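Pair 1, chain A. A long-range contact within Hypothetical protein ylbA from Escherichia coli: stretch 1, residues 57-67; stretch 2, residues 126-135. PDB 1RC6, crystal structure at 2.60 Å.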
# COMPACT_ATOMS: atom_id res chain seq x y z
N ALA A 57 -8.24 -7.15 8.51
CA ALA A 57 -6.81 -6.99 8.31
C ALA A 57 -6.05 -6.91 9.62
O ALA A 57 -6.61 -6.52 10.65
CB ALA A 57 -6.54 -5.75 7.48
N SER A 58 -4.78 -7.29 9.57
CA SER A 58 -3.93 -7.24 10.75
C SER A 58 -2.98 -6.07 10.56
O SER A 58 -1.83 -6.10 11.00
CB SER A 58 -3.14 -8.55 10.89
OG SER A 58 -2.30 -8.75 9.77
N PHE A 59 -3.47 -5.05 9.87
CA PHE A 59 -2.71 -3.84 9.60
C PHE A 59 -3.70 -2.73 9.30
O PHE A 59 -4.90 -2.97 9.22
CB PHE A 59 -1.80 -4.02 8.39
CG PHE A 59 -2.52 -4.44 7.13
CD1 PHE A 59 -2.73 -5.79 6.84
CD2 PHE A 59 -3.00 -3.49 6.23
CE1 PHE A 59 -3.39 -6.19 5.67
CE2 PHE A 59 -3.66 -3.87 5.06
CZ PHE A 59 -3.86 -5.23 4.79
N VAL A 60 -3.19 -1.51 9.16
CA VAL A 60 -4.05 -0.39 8.81
C VAL A 60 -3.29 0.31 7.72
O VAL A 60 -2.10 0.58 7.90
CB VAL A 60 -4.22 0.62 9.95
CG1 VAL A 60 -5.17 1.70 9.50
CG2 VAL A 60 -4.74 -0.07 11.20
N ASP A 61 -3.92 0.58 6.59
CA ASP A 61 -3.21 1.29 5.53
C ASP A 61 -4.01 2.51 5.11
O ASP A 61 -5.21 2.60 5.39
CB ASP A 61 -2.86 0.37 4.36
CG ASP A 61 -4.04 -0.40 3.84
OD1 ASP A 61 -3.81 -1.27 2.97
OD2 ASP A 61 -5.18 -0.13 4.27
N TYR A 62 -3.35 3.46 4.46
CA TYR A 62 -4.00 4.70 4.08
C TYR A 62 -3.63 5.21 2.71
O TYR A 62 -2.63 4.81 2.11
CB TYR A 62 -3.64 5.85 5.03
CG TYR A 62 -3.51 5.53 6.50
CD1 TYR A 62 -2.59 4.58 6.95
CD2 TYR A 62 -4.28 6.19 7.44
CE1 TYR A 62 -2.45 4.29 8.31
CE2 TYR A 62 -4.15 5.92 8.81
CZ TYR A 62 -3.24 4.97 9.23
OH TYR A 62 -3.12 4.73 10.58
N LEU A 63 -4.45 6.13 2.23
CA LEU A 63 -4.22 6.80 0.97
C LEU A 63 -4.30 8.26 1.41
O LEU A 63 -5.28 8.67 2.02
CB LEU A 63 -5.31 6.47 -0.03
CG LEU A 63 -5.10 6.98 -1.46
CD1 LEU A 63 -6.14 6.33 -2.35
CD2 LEU A 63 -5.21 8.50 -1.52
N VAL A 64 -3.26 9.04 1.15
CA VAL A 64 -3.27 10.42 1.58
C VAL A 64 -2.79 11.37 0.51
O VAL A 64 -1.66 11.24 0.01
CB VAL A 64 -2.38 10.61 2.83
CG1 VAL A 64 -2.57 12.01 3.40
CG2 VAL A 64 -2.71 9.55 3.88
N THR A 65 -3.63 12.32 0.13
CA THR A 65 -3.19 13.30 -0.85
C THR A 65 -2.76 14.54 -0.05
O THR A 65 -3.54 15.11 0.73
CB THR A 65 -4.29 13.67 -1.87
OG1 THR A 65 -5.17 14.63 -1.28
CG2 THR A 65 -5.08 12.43 -2.28
N LEU A 66 -1.51 14.92 -0.25
CA LEU A 66 -0.94 16.06 0.44
C LEU A 66 -1.10 17.35 -0.32
O LEU A 66 -0.71 17.46 -1.48
CB LEU A 66 0.55 15.81 0.68
CG LEU A 66 0.82 14.44 1.30
CD1 LEU A 66 2.28 14.08 1.11
CD2 LEU A 66 0.40 14.44 2.78
N HIS A 67 -1.70 18.34 0.34
CA HIS A 67 -1.85 19.64 -0.28
C HIS A 67 -0.59 20.43 0.11
O HIS A 67 0.37 19.85 0.63
CB HIS A 67 -3.13 20.30 0.23
CG HIS A 67 -4.37 19.60 -0.23
ND1 HIS A 67 -5.30 19.07 0.64
CD2 HIS A 67 -4.79 19.27 -1.47
CE1 HIS A 67 -6.23 18.43 -0.05
NE2 HIS A 67 -5.94 18.53 -1.33
N ASP A 126 -0.33 19.13 -5.35
CA ASP A 126 -0.58 18.03 -4.44
C ASP A 126 0.31 16.83 -4.69
O ASP A 126 0.58 16.45 -5.83
CB ASP A 126 -2.05 17.59 -4.52
CG ASP A 126 -3.00 18.60 -3.88
OD1 ASP A 126 -2.55 19.38 -3.02
OD2 ASP A 126 -4.20 18.59 -4.24
N SER A 127 0.79 16.23 -3.60
CA SER A 127 1.62 15.05 -3.68
C SER A 127 0.79 13.95 -3.04
O SER A 127 0.23 14.14 -1.96
CB SER A 127 2.92 15.25 -2.92
OG SER A 127 3.77 16.16 -3.61
N GLN A 128 0.68 12.81 -3.71
CA GLN A 128 -0.12 11.72 -3.18
C GLN A 128 0.71 10.59 -2.58
O GLN A 128 1.67 10.12 -3.18
CB GLN A 128 -1.04 11.19 -4.28
CG GLN A 128 -1.85 9.99 -3.88
CD GLN A 128 -3.01 9.76 -4.82
OE1 GLN A 128 -4.04 10.41 -4.70
NE2 GLN A 128 -2.84 8.83 -5.77
N ILE A 129 0.30 10.15 -1.40
CA ILE A 129 1.02 9.11 -0.68
C ILE A 129 0.19 7.87 -0.27
O ILE A 129 -1.03 7.94 -0.12
CB ILE A 129 1.68 9.77 0.57
CG1 ILE A 129 3.18 9.52 0.50
CG2 ILE A 129 1.05 9.33 1.86
CD1 ILE A 129 3.82 10.24 -0.68
N PHE A 130 0.87 6.73 -0.13
CA PHE A 130 0.23 5.49 0.31
C PHE A 130 0.90 5.13 1.63
O PHE A 130 2.12 4.99 1.68
CB PHE A 130 0.48 4.36 -0.68
CG PHE A 130 0.00 3.02 -0.18
CD1 PHE A 130 -1.35 2.77 -0.02
CD2 PHE A 130 0.91 2.03 0.18
CE1 PHE A 130 -1.80 1.56 0.50
CE2 PHE A 130 0.48 0.82 0.70
CZ PHE A 130 -0.88 0.58 0.86
N LEU A 131 0.12 4.98 2.69
CA LEU A 131 0.65 4.67 4.01
C LEU A 131 0.23 3.32 4.52
O LEU A 131 -0.86 2.85 4.20
CB LEU A 131 0.23 5.72 5.02
CG LEU A 131 1.16 6.91 5.17
CD1 LEU A 131 0.58 7.84 6.21
CD2 LEU A 131 2.58 6.44 5.57
N TYR A 132 1.08 2.73 5.35
CA TYR A 132 0.82 1.41 5.90
C TYR A 132 1.49 1.23 7.24
O TYR A 132 2.60 1.71 7.45
CB TYR A 132 1.34 0.37 4.92
CG TYR A 132 1.23 -1.07 5.39
CD1 TYR A 132 2.14 -1.60 6.29
CD2 TYR A 132 0.23 -1.91 4.89
CE1 TYR A 132 2.07 -2.94 6.67
CE2 TYR A 132 0.15 -3.25 5.27
CZ TYR A 132 1.08 -3.76 6.16
OH TYR A 132 1.04 -5.10 6.48
N LYS A 133 0.81 0.55 8.15
CA LYS A 133 1.38 0.30 9.46
C LYS A 133 0.83 -1.01 10.01
O LYS A 133 -0.28 -1.39 9.69
CB LYS A 133 1.06 1.43 10.43
CG LYS A 133 -0.41 1.49 10.85
CD LYS A 133 -0.64 2.46 12.01
CE LYS A 133 -2.10 2.52 12.39
NZ LYS A 133 -2.36 3.40 13.56
N ARG A 134 1.63 -1.69 10.83
CA ARG A 134 1.21 -2.94 11.46
C ARG A 134 2.03 -3.11 12.73
O ARG A 134 3.03 -2.42 12.93
CB ARG A 134 1.45 -4.15 10.54
CG ARG A 134 2.89 -4.54 10.39
CD ARG A 134 3.06 -5.76 9.50
NE ARG A 134 2.43 -6.96 10.06
CZ ARG A 134 1.34 -7.54 9.55
NH1 ARG A 134 0.76 -7.02 8.47
NH2 ARG A 134 0.82 -8.61 10.13
N ARG A 135 1.60 -4.02 13.60
CA ARG A 135 2.32 -4.27 14.83
C ARG A 135 3.41 -5.30 14.53
O ARG A 135 3.13 -6.46 14.20
CB ARG A 135 1.35 -4.75 15.91
CG ARG A 135 1.98 -4.94 17.28
CD ARG A 135 1.02 -4.52 18.38
NE ARG A 135 -0.27 -5.22 18.31
CZ ARG A 135 -1.31 -4.95 19.10
NH1 ARG A 135 -1.23 -4.00 20.02
NH2 ARG A 135 -2.44 -5.64 18.96

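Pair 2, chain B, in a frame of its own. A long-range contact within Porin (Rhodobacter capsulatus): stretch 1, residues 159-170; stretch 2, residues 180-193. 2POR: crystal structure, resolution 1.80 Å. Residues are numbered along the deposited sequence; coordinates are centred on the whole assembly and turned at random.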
# COMPACT_ATOMS: atom_id res chain seq x y z
N GLY B 159 -34.49 -4.95 -27.17
CA GLY B 159 -34.22 -6.32 -27.54
C GLY B 159 -32.74 -6.56 -27.39
O GLY B 159 -32.17 -6.29 -26.32
N ASN B 160 -32.17 -6.99 -28.52
CA ASN B 160 -30.75 -7.34 -28.60
C ASN B 160 -29.82 -6.14 -28.66
O ASN B 160 -28.60 -6.31 -28.52
CB ASN B 160 -30.37 -8.14 -29.86
CG ASN B 160 -31.32 -9.24 -30.33
OD1 ASN B 160 -32.47 -8.96 -30.68
ND2 ASN B 160 -30.90 -10.51 -30.39
N TYR B 161 -30.42 -4.97 -28.88
CA TYR B 161 -29.76 -3.72 -29.18
C TYR B 161 -29.74 -2.71 -28.10
O TYR B 161 -30.76 -2.53 -27.44
CB TYR B 161 -30.40 -3.04 -30.35
CG TYR B 161 -30.51 -4.03 -31.47
CD1 TYR B 161 -29.42 -4.22 -32.30
CD2 TYR B 161 -31.65 -4.80 -31.61
CE1 TYR B 161 -29.46 -5.20 -33.27
CE2 TYR B 161 -31.69 -5.78 -32.58
CZ TYR B 161 -30.59 -5.98 -33.40
OH TYR B 161 -30.60 -6.99 -34.36
N THR B 162 -28.62 -2.05 -27.90
CA THR B 162 -28.62 -0.85 -27.10
C THR B 162 -28.01 0.13 -28.05
O THR B 162 -27.06 -0.21 -28.76
CB THR B 162 -27.75 -0.93 -25.90
OG1 THR B 162 -28.28 -2.00 -25.13
CG2 THR B 162 -27.74 0.39 -25.13
N VAL B 163 -28.63 1.27 -28.16
CA VAL B 163 -28.00 2.30 -28.93
C VAL B 163 -27.86 3.49 -27.99
O VAL B 163 -28.56 3.57 -26.97
CB VAL B 163 -28.82 2.72 -30.22
CG1 VAL B 163 -28.90 1.49 -31.13
CG2 VAL B 163 -30.18 3.31 -29.88
N GLY B 164 -26.92 4.40 -28.22
CA GLY B 164 -26.80 5.55 -27.34
C GLY B 164 -25.94 6.65 -27.94
O GLY B 164 -25.33 6.48 -29.01
N LEU B 165 -25.89 7.77 -27.23
CA LEU B 165 -25.03 8.87 -27.62
C LEU B 165 -24.53 9.59 -26.42
O LEU B 165 -25.11 9.58 -25.34
CB LEU B 165 -25.75 9.85 -28.53
CG LEU B 165 -26.95 10.70 -28.23
CD1 LEU B 165 -26.57 12.18 -28.34
CD2 LEU B 165 -28.05 10.40 -29.26
N GLY B 166 -23.37 10.19 -26.61
CA GLY B 166 -22.71 10.88 -25.55
C GLY B 166 -22.04 12.12 -26.10
O GLY B 166 -21.77 12.22 -27.30
N TYR B 167 -21.82 13.05 -25.22
CA TYR B 167 -21.20 14.27 -25.57
C TYR B 167 -20.33 14.58 -24.38
O TYR B 167 -20.75 14.71 -23.23
CB TYR B 167 -22.25 15.28 -25.76
CG TYR B 167 -21.61 16.60 -26.01
CD1 TYR B 167 -20.99 16.87 -27.23
CD2 TYR B 167 -21.61 17.50 -24.97
CE1 TYR B 167 -20.36 18.09 -27.38
CE2 TYR B 167 -20.97 18.71 -25.11
CZ TYR B 167 -20.35 18.99 -26.32
OH TYR B 167 -19.70 20.20 -26.43
N GLU B 168 -19.10 14.85 -24.75
CA GLU B 168 -18.05 15.14 -23.80
C GLU B 168 -17.30 16.43 -24.12
O GLU B 168 -17.06 16.74 -25.29
CB GLU B 168 -17.05 14.03 -23.82
CG GLU B 168 -17.53 12.58 -23.75
CD GLU B 168 -16.37 11.65 -23.53
OE1 GLU B 168 -15.90 11.54 -22.41
OE2 GLU B 168 -15.92 11.01 -24.46
N LYS B 169 -16.90 17.18 -23.11
CA LYS B 169 -16.07 18.35 -23.35
C LYS B 169 -15.07 18.67 -22.25
O LYS B 169 -15.25 18.29 -21.08
CB LYS B 169 -16.97 19.52 -23.60
CG LYS B 169 -17.81 19.85 -22.42
CD LYS B 169 -18.37 21.16 -22.81
CE LYS B 169 -18.32 21.99 -21.55
NZ LYS B 169 -18.48 23.40 -21.90
N ILE B 170 -13.94 19.32 -22.62
CA ILE B 170 -12.94 19.80 -21.66
C ILE B 170 -12.78 21.32 -21.91
O ILE B 170 -12.53 21.75 -23.03
CB ILE B 170 -11.54 19.10 -21.82
CG1 ILE B 170 -11.63 17.57 -21.68
CG2 ILE B 170 -10.61 19.69 -20.75
CD1 ILE B 170 -10.30 16.83 -21.87
N ASP B 180 -9.95 24.53 -26.08
CA ASP B 180 -11.08 23.72 -25.60
C ASP B 180 -11.28 22.50 -26.48
O ASP B 180 -11.01 22.55 -27.69
CB ASP B 180 -12.34 24.51 -25.66
CG ASP B 180 -12.44 25.65 -24.69
OD1 ASP B 180 -11.72 25.66 -23.70
OD2 ASP B 180 -13.27 26.52 -24.93
N MET B 181 -11.80 21.39 -25.93
CA MET B 181 -11.95 20.18 -26.71
C MET B 181 -13.40 19.66 -26.56
O MET B 181 -14.06 19.99 -25.56
CB MET B 181 -10.98 19.10 -26.22
CG MET B 181 -9.50 19.54 -26.11
SD MET B 181 -8.30 18.22 -25.90
CE MET B 181 -7.67 18.92 -24.43
N GLU B 182 -13.93 18.91 -27.51
CA GLU B 182 -15.23 18.30 -27.36
C GLU B 182 -15.28 17.10 -28.24
O GLU B 182 -14.45 16.96 -29.16
CB GLU B 182 -16.35 19.22 -27.75
CG GLU B 182 -16.29 19.67 -29.18
CD GLU B 182 -17.58 20.32 -29.68
OE1 GLU B 182 -18.14 21.17 -28.98
OE2 GLU B 182 -18.00 19.93 -30.77
N GLN B 183 -16.19 16.16 -27.95
CA GLN B 183 -16.33 14.94 -28.75
C GLN B 183 -17.77 14.47 -28.59
O GLN B 183 -18.31 14.55 -27.48
CB GLN B 183 -15.35 13.89 -28.24
CG GLN B 183 -15.31 12.63 -29.05
CD GLN B 183 -14.19 11.77 -28.53
OE1 GLN B 183 -13.05 12.08 -28.78
NE2 GLN B 183 -14.32 10.66 -27.83
N LEU B 184 -18.36 14.05 -29.68
CA LEU B 184 -19.70 13.51 -29.70
C LEU B 184 -19.56 12.06 -30.06
O LEU B 184 -18.77 11.74 -30.95
CB LEU B 184 -20.54 14.18 -30.76
CG LEU B 184 -21.96 13.59 -30.95
CD1 LEU B 184 -22.98 14.18 -29.94
CD2 LEU B 184 -22.39 13.87 -32.37
N GLU B 185 -20.28 11.13 -29.42
CA GLU B 185 -20.18 9.70 -29.73
C GLU B 185 -21.56 9.10 -30.03
O GLU B 185 -22.55 9.53 -29.41
CB GLU B 185 -19.62 8.86 -28.58
CG GLU B 185 -18.21 9.09 -28.07
CD GLU B 185 -18.05 9.96 -26.84
OE1 GLU B 185 -18.96 10.13 -26.05
OE2 GLU B 185 -16.97 10.48 -26.67
N LEU B 186 -21.60 8.12 -30.93
CA LEU B 186 -22.77 7.28 -31.19
C LEU B 186 -22.21 5.90 -30.96
O LEU B 186 -21.12 5.58 -31.44
CB LEU B 186 -23.27 7.28 -32.63
CG LEU B 186 -23.65 8.63 -33.12
CD1 LEU B 186 -23.87 8.54 -34.61
CD2 LEU B 186 -24.84 9.14 -32.34
N ALA B 187 -22.93 5.07 -30.21
CA ALA B 187 -22.46 3.74 -29.95
C ALA B 187 -23.65 2.80 -30.13
O ALA B 187 -24.80 3.19 -29.94
CB ALA B 187 -21.95 3.68 -28.51
N ALA B 188 -23.38 1.58 -30.52
CA ALA B 188 -24.40 0.58 -30.69
C ALA B 188 -23.85 -0.69 -30.08
O ALA B 188 -22.66 -0.97 -30.27
CB ALA B 188 -24.67 0.33 -32.18
N ILE B 189 -24.62 -1.50 -29.34
CA ILE B 189 -24.16 -2.79 -28.83
C ILE B 189 -25.27 -3.82 -29.13
O ILE B 189 -26.45 -3.50 -28.98
CB ILE B 189 -23.93 -2.73 -27.32
CG1 ILE B 189 -22.92 -1.67 -26.98
CG2 ILE B 189 -23.41 -4.07 -26.84
CD1 ILE B 189 -23.29 -0.91 -25.71
N ALA B 190 -24.93 -5.02 -29.57
CA ALA B 190 -25.87 -6.03 -30.00
C ALA B 190 -25.37 -7.34 -29.53
O ALA B 190 -24.17 -7.64 -29.66
CB ALA B 190 -25.94 -6.16 -31.50
N LYS B 191 -26.26 -8.13 -28.93
CA LYS B 191 -25.92 -9.51 -28.63
C LYS B 191 -26.81 -10.37 -29.47
O LYS B 191 -28.02 -10.14 -29.54
CB LYS B 191 -26.15 -9.93 -27.18
CG LYS B 191 -27.35 -9.25 -26.51
CD LYS B 191 -26.86 -8.69 -25.18
CE LYS B 191 -25.97 -7.46 -25.38
NZ LYS B 191 -25.09 -7.27 -24.24
N PHE B 192 -26.23 -11.30 -30.20
CA PHE B 192 -26.94 -12.24 -31.04
C PHE B 192 -26.57 -13.61 -30.50
O PHE B 192 -25.80 -14.39 -31.09
CB PHE B 192 -26.50 -12.12 -32.49
CG PHE B 192 -26.78 -10.76 -33.09
CD1 PHE B 192 -27.98 -10.14 -32.84
CD2 PHE B 192 -25.81 -10.19 -33.88
CE1 PHE B 192 -28.21 -8.90 -33.38
CE2 PHE B 192 -26.05 -8.95 -34.42
CZ PHE B 192 -27.24 -8.31 -34.17
N GLY B 193 -27.06 -13.86 -29.29
CA GLY B 193 -26.76 -15.12 -28.64
C GLY B 193 -25.32 -15.16 -28.11
O GLY B 193 -24.94 -14.31 -27.30

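Both pairs are two neighbouring antiparallel strands. The N-to-C directions of the strands make angles of 166° in pair 1 and 172° in pair 2, with closest approaches of the axes of 4.3 and 4.6 Å. The N, CA and C atoms of 14 central residues superpose with an RMSD of 0.4 Å.

The register is the same. V60(A), Y62(A) and V64(A) match T162(B), G164(B) and G166(B). Across from them, K133(A), L131(A) and I129(A) match I189(B), A187(B) and E185(B). All six of these cross-strand pairs are hydrogen-bonded pairs, each closed by two backbone bonds. In pair 1, V64(A) N donates to I129(A) O at 2.8 Å, and I129(A) N to V64(A) O at 2.6 Å. In pair 2, G166(B) N donates to E185(B) O at 3.0 Å, and E185(B) N to G166(B) O at 2.8 Å. These bonds use main-chain atoms alone, so the ladder tolerates very different side chains.

The sharpest difference lies on the face that carries Y62(A) and V64(A). In pair 1 much of this face is apolar, with K133(A) and S127(A) as polar members. Y62(A) CD1 packs on L131(A) CB at 3.6 Å, and V64(A) CB on I129(A) CG2 at 3.8 Å. The Y62(A) ring also reaches K133(A), whose CE lies at the ring edge, 3.0 Å from Y62(A) OH.

Pair 2 has glycine at both matching positions. G164(B) faces the small A187(B). At G166(B), the side chain of E185(B) takes the space: an ideal CB on the glycine would lie 3.0 Å from E185(B) OE1, a clash. E168(B), which matches L66(A), brings its OE2 within 2.5 Å of E185(B) OE2. At this distance one acid probably holds a proton. Q183(B) NE2 also donates to E185(B) OE2, at 2.9 Å. Thus buried polar groups lie where L66(A) and I129(A) make an apolar contact in pair 1, L66(A) CD1 to I129(A) CB at 4.4 Å.

The other face differs too. D61(A) matches V163(B), and the side-chain centres fall only 0.3 Å apart, although one is an acid and the other is apolar. L63(A) and L165(B) are both leucine. L165(B) is on the surface and packs its CB on L186(B) CD2 at 4.0 Å. L63(A) is buried, and its CD2 comes 3.9 Å from Q128(A) OE1. T65(A) gives way to Y167(B), whose OH donates to E182(B) OE1 at 3.1 Å.

F59(A) and Y161(B) match at the CA. The F59(A) ring lies near parallel to that of Y132(A) but slid apart, with centroids 5.0 Å apart and F59(A) CD2 3.3 Å from Y132(A) CE2. The position of Y132(A) is A188(B) in pair 2, which has no ring to offer. Y161(B) meets the F192(B) ring obliquely, with Y161(B) CZ 3.8 Å from F192(B) CE1.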